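Long-range contact in putative nitrite reductase NADPH (Small subunit) oxidoreductase protein (Vibrio parahaemolyticus RIMD 2210633, PDB 3C0D), which probably serves as the small, Rieske-like subunit of an NAD(P)H-dependent nitrite reductase in nitrate assimilation: residues Glu26-Tyr34 with Ala42-Tyr53. Numbering follows the deposited sequence.
Sequences EGERVALFY and AVQDWDPIGKAY
Bends at chi2 (94°) and chi3 (-8°) fold the Arg29 side chain over one face of the Tyr53 ring. The guanidinium lies flat on the ring, planes 3° apart, in an off-centre cation-pi stack with CZ 4.1 Å from the centroid, while CD makes a CH-pi contact over the same face. Trp46 CE3 sits above the opposite face, sandwiching the tyrosine. Arg29 CG also packs 3.5 Å from Asp45 CB; the Asp45 carboxylate is engaged through OD1 by the backbone N of Ser56. Further along the strands the backbones pair antiparallel. Ala31 and Val43 exchange two hydrogen bonds, Ala31 N to Val43 O at 2.7 Å and Val43 N to Ala31 O at 3.0 Å, and Asp45 N donates a third to Arg29 O (3.0 Å). On one face of the sheet Ala42 CB meets Leu32 CD2 (3.6 Å) and Val30 CG1; on the other, Val43 CG2 touches Ala31 CB and the edge of the Phe33 ring. This pairing belongs to the 28-35/39-47 hairpin of the Rieske-like domain, flanked by strands 21-25 and 95-100, with Trp96 packing against Val30 and Ala42; Tyr53 comes from short strand 52-53, antiparallel to 39-47.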
loop_
_atom_site.group_PDB
_atom_site.type_symbol
_atom_site.label_atom_id
_atom_site.label_comp_id
_atom_site.label_asym_id
_atom_site.label_seq_id
_atom_site.Cartn_x
_atom_site.Cartn_y
_atom_site.Cartn_z
ATOM N N GLU A 26 -0.940 -5.039 -13.088
ATOM C CA GLU A 26 -1.537 -6.126 -13.825
ATOM C C GLU A 26 -3.022 -6.260 -13.540
ATOM O O GLU A 26 -3.497 -7.341 -13.211
ATOM C CB GLU A 26 -0.810 -7.431 -13.507
ATOM C CG GLU A 26 0.485 -7.569 -14.287
ATOM C CD GLU A 26 0.256 -7.516 -15.799
ATOM O OE1 GLU A 26 -0.402 -8.438 -16.348
ATOM O OE2 GLU A 26 0.731 -6.548 -16.439
ATOM N N GLY A 27 -3.746 -5.150 -13.647
ATOM C CA GLY A 27 -5.186 -5.183 -13.452
ATOM C C GLY A 27 -5.800 -4.962 -12.083
ATOM O O GLY A 27 -6.969 -4.587 -11.982
ATOM N N GLU A 28 -5.038 -5.190 -11.021
ATOM C CA GLU A 28 -5.565 -5.012 -9.679
ATOM C C GLU A 28 -5.340 -3.604 -9.144
ATOM O O GLU A 28 -4.319 -2.990 -9.411
ATOM C CB GLU A 28 -4.934 -6.040 -8.746
ATOM C CG GLU A 28 -5.252 -7.477 -9.127
ATOM C CD GLU A 28 -4.707 -8.487 -8.120
ATOM O OE1 GLU A 28 -4.987 -8.331 -6.902
ATOM O OE2 GLU A 28 -4.009 -9.436 -8.553
ATOM N N ARG A 29 -6.308 -3.099 -8.388
ATOM C CA ARG A 29 -6.223 -1.765 -7.808
ATOM C C ARG A 29 -5.236 -1.757 -6.672
ATOM O O ARG A 29 -5.456 -2.440 -5.680
ATOM C CB ARG A 29 -7.555 -1.340 -7.215
ATOM C CG ARG A 29 -7.774 0.148 -7.302
ATOM C CD ARG A 29 -8.537 0.413 -8.550
ATOM N NE ARG A 29 -8.626 -0.820 -9.301
ATOM C CZ ARG A 29 -9.476 -0.999 -10.285
ATOM N NH1 ARG A 29 -10.298 -0.010 -10.611
ATOM N NH2 ARG A 29 -9.501 -2.150 -10.941
ATOM N N VAL A 30 -4.176 -0.960 -6.786
ATOM C CA VAL A 30 -3.159 -0.896 -5.741
ATOM C C VAL A 30 -2.976 0.510 -5.167
ATOM O O VAL A 30 -3.119 1.512 -5.871
ATOM C CB VAL A 30 -1.800 -1.393 -6.282
ATOM C CG1 VAL A 30 -0.777 -1.441 -5.173
ATOM C CG2 VAL A 30 -1.971 -2.754 -6.916
ATOM N N ALA A 31 -2.661 0.573 -3.880
ATOM C CA ALA A 31 -2.440 1.844 -3.207
ATOM C C ALA A 31 -0.975 1.919 -2.792
ATOM O O ALA A 31 -0.499 1.051 -2.072
ATOM C CB ALA A 31 -3.349 1.961 -1.974
ATOM N N LEU A 32 -0.257 2.936 -3.264
ATOM C CA LEU A 32 1.145 3.091 -2.909
ATOM C C LEU A 32 1.284 4.085 -1.768
ATOM O O LEU A 32 0.629 5.128 -1.762
ATOM C CB LEU A 32 1.967 3.574 -4.100
ATOM C CG LEU A 32 2.018 2.637 -5.300
ATOM C CD1 LEU A 32 3.176 3.034 -6.187
ATOM C CD2 LEU A 32 2.171 1.191 -4.835
ATOM N N PHE A 33 2.139 3.761 -0.805
ATOM C CA PHE A 33 2.343 4.626 0.344
ATOM C C PHE A 33 3.835 4.794 0.579
ATOM O O PHE A 33 4.516 3.859 1.011
ATOM C CB PHE A 33 1.702 4.015 1.590
ATOM C CG PHE A 33 0.214 4.178 1.656
ATOM C CD1 PHE A 33 -0.351 5.403 2.021
ATOM C CD2 PHE A 33 -0.632 3.085 1.433
ATOM C CE1 PHE A 33 -1.751 5.543 2.174
ATOM C CE2 PHE A 33 -2.037 3.204 1.581
ATOM C CZ PHE A 33 -2.588 4.437 1.954
ATOM N N TYR A 34 4.338 5.991 0.301
ATOM C CA TYR A 34 5.756 6.280 0.486
ATOM C C TYR A 34 6.056 6.743 1.913
ATOM O O TYR A 34 5.582 7.791 2.339
ATOM C CB TYR A 34 6.193 7.347 -0.526
ATOM C CG TYR A 34 7.541 7.968 -0.254
ATOM C CD1 TYR A 34 8.648 7.176 0.045
ATOM C CD2 TYR A 34 7.721 9.346 -0.345
ATOM C CE1 TYR A 34 9.918 7.746 0.247
ATOM C CE2 TYR A 34 8.988 9.927 -0.154
ATOM C CZ TYR A 34 10.083 9.118 0.137
ATOM O OH TYR A 34 11.344 9.666 0.266
ATOM N N ALA A 42 2.911 -1.154 -0.830
ATOM C CA ALA A 42 1.760 -1.285 -1.714
ATOM C C ALA A 42 0.732 -2.194 -1.080
ATOM O O ALA A 42 1.090 -3.244 -0.557
ATOM C CB ALA A 42 2.199 -1.874 -3.033
ATOM N N VAL A 43 -0.541 -1.810 -1.128
ATOM C CA VAL A 43 -1.615 -2.639 -0.570
ATOM C C VAL A 43 -2.821 -2.510 -1.500
ATOM O O VAL A 43 -2.908 -1.537 -2.246
ATOM C CB VAL A 43 -2.035 -2.169 0.839
ATOM C CG1 VAL A 43 -0.910 -2.400 1.834
ATOM C CG2 VAL A 43 -2.413 -0.689 0.801
ATOM N N GLN A 44 -3.745 -3.468 -1.477
ATOM C CA GLN A 44 -4.923 -3.362 -2.333
ATOM C C GLN A 44 -5.679 -2.098 -1.951
ATOM O O GLN A 44 -5.832 -1.794 -0.766
ATOM C CB GLN A 44 -5.847 -4.550 -2.147
ATOM C CG GLN A 44 -6.636 -4.525 -0.865
ATOM C CD GLN A 44 -7.449 -5.781 -0.709
ATOM O OE1 GLN A 44 -6.899 -6.886 -0.699
ATOM N NE2 GLN A 44 -8.767 -5.631 -0.596
ATOM N N ASP A 45 -6.157 -1.377 -2.960
ATOM C CA ASP A 45 -6.871 -0.139 -2.737
ATOM C C ASP A 45 -8.285 -0.401 -2.326
ATOM O O ASP A 45 -8.881 0.415 -1.636
ATOM C CB ASP A 45 -6.856 0.733 -3.986
ATOM C CG ASP A 45 -7.382 2.135 -3.717
ATOM O OD1 ASP A 45 -6.953 2.756 -2.718
ATOM O OD2 ASP A 45 -8.216 2.626 -4.505
ATOM N N TRP A 46 -8.827 -1.537 -2.739
ATOM C CA TRP A 46 -10.194 -1.889 -2.365
ATOM C C TRP A 46 -10.279 -2.271 -0.868
ATOM O O TRP A 46 -9.536 -3.129 -0.394
ATOM C CB TRP A 46 -10.673 -3.036 -3.265
ATOM C CG TRP A 46 -12.035 -3.602 -2.958
ATOM C CD1 TRP A 46 -12.313 -4.672 -2.167
ATOM C CD2 TRP A 46 -13.292 -3.148 -3.474
ATOM N NE1 TRP A 46 -13.661 -4.924 -2.161
ATOM C CE2 TRP A 46 -14.288 -4.005 -2.956
ATOM C CE3 TRP A 46 -13.675 -2.103 -4.332
ATOM C CZ2 TRP A 46 -15.649 -3.848 -3.261
ATOM C CZ3 TRP A 46 -15.027 -1.947 -4.639
ATOM C CH2 TRP A 46 -15.996 -2.820 -4.106
ATOM N N ASP A 47 -11.167 -1.596 -0.139
ATOM C CA ASP A 47 -11.404 -1.835 1.283
ATOM C C ASP A 47 -12.350 -3.026 1.436
ATOM O O ASP A 47 -13.537 -2.931 1.125
ATOM C CB ASP A 47 -12.053 -0.602 1.908
ATOM C CG ASP A 47 -12.445 -0.819 3.355
ATOM O OD1 ASP A 47 -12.396 -1.976 3.825
ATOM O OD2 ASP A 47 -12.811 0.168 4.024
ATOM N N PRO A 48 -11.847 -4.155 1.943
ATOM C CA PRO A 48 -12.655 -5.372 2.132
ATOM C C PRO A 48 -13.836 -5.200 3.075
ATOM O O PRO A 48 -14.783 -5.970 3.045
ATOM C CB PRO A 48 -11.644 -6.372 2.668
ATOM C CG PRO A 48 -10.730 -5.486 3.485
ATOM C CD PRO A 48 -10.531 -4.281 2.591
ATOM N N ILE A 49 -13.760 -4.190 3.927
ATOM C CA ILE A 49 -14.818 -3.898 4.881
ATOM C C ILE A 49 -15.185 -2.459 4.560
ATOM O O ILE A 49 -14.556 -1.520 5.074
ATOM C CB ILE A 49 -14.305 -3.911 6.343
ATOM C CG1 ILE A 49 -13.410 -5.124 6.594
ATOM C CG2 ILE A 49 -15.482 -3.935 7.298
ATOM C CD1 ILE A 49 -12.742 -5.077 7.939
ATOM N N GLY A 50 -16.193 -2.259 3.725
ATOM C CA GLY A 50 -16.560 -0.895 3.381
ATOM C C GLY A 50 -16.936 -0.943 1.926
ATOM O O GLY A 50 -17.756 -0.159 1.445
ATOM N N LYS A 51 -16.292 -1.873 1.231
ATOM C CA LYS A 51 -16.562 -2.133 -0.161
ATOM C C LYS A 51 -16.430 -0.972 -1.140
ATOM O O LYS A 51 -17.421 -0.535 -1.731
ATOM C CB LYS A 51 -17.957 -2.744 -0.259
ATOM C CG LYS A 51 -18.138 -3.902 0.678
ATOM C CD LYS A 51 -17.105 -4.957 0.372
ATOM C CE LYS A 51 -17.284 -6.170 1.251
ATOM N NZ LYS A 51 -16.201 -7.151 0.986
ATOM N N ALA A 52 -15.207 -0.486 -1.328
ATOM C CA ALA A 52 -14.967 0.602 -2.267
ATOM C C ALA A 52 -13.479 0.874 -2.384
ATOM O O ALA A 52 -12.748 0.730 -1.407
ATOM C CB ALA A 52 -15.698 1.863 -1.823
ATOM N N TYR A 53 -13.028 1.231 -3.586
ATOM C CA TYR A 53 -11.624 1.537 -3.777
ATOM C C TYR A 53 -11.477 2.832 -3.039
ATOM O O TYR A 53 -11.932 3.869 -3.525
ATOM C CB TYR A 53 -11.277 1.781 -5.240
ATOM C CG TYR A 53 -11.560 0.634 -6.162
ATOM C CD1 TYR A 53 -10.819 -0.545 -6.099
ATOM C CD2 TYR A 53 -12.579 0.722 -7.095
ATOM C CE1 TYR A 53 -11.089 -1.616 -6.957
ATOM C CE2 TYR A 53 -12.864 -0.334 -7.948
ATOM C CZ TYR A 53 -12.118 -1.492 -7.884
ATOM O OH TYR A 53 -12.379 -2.491 -8.785
#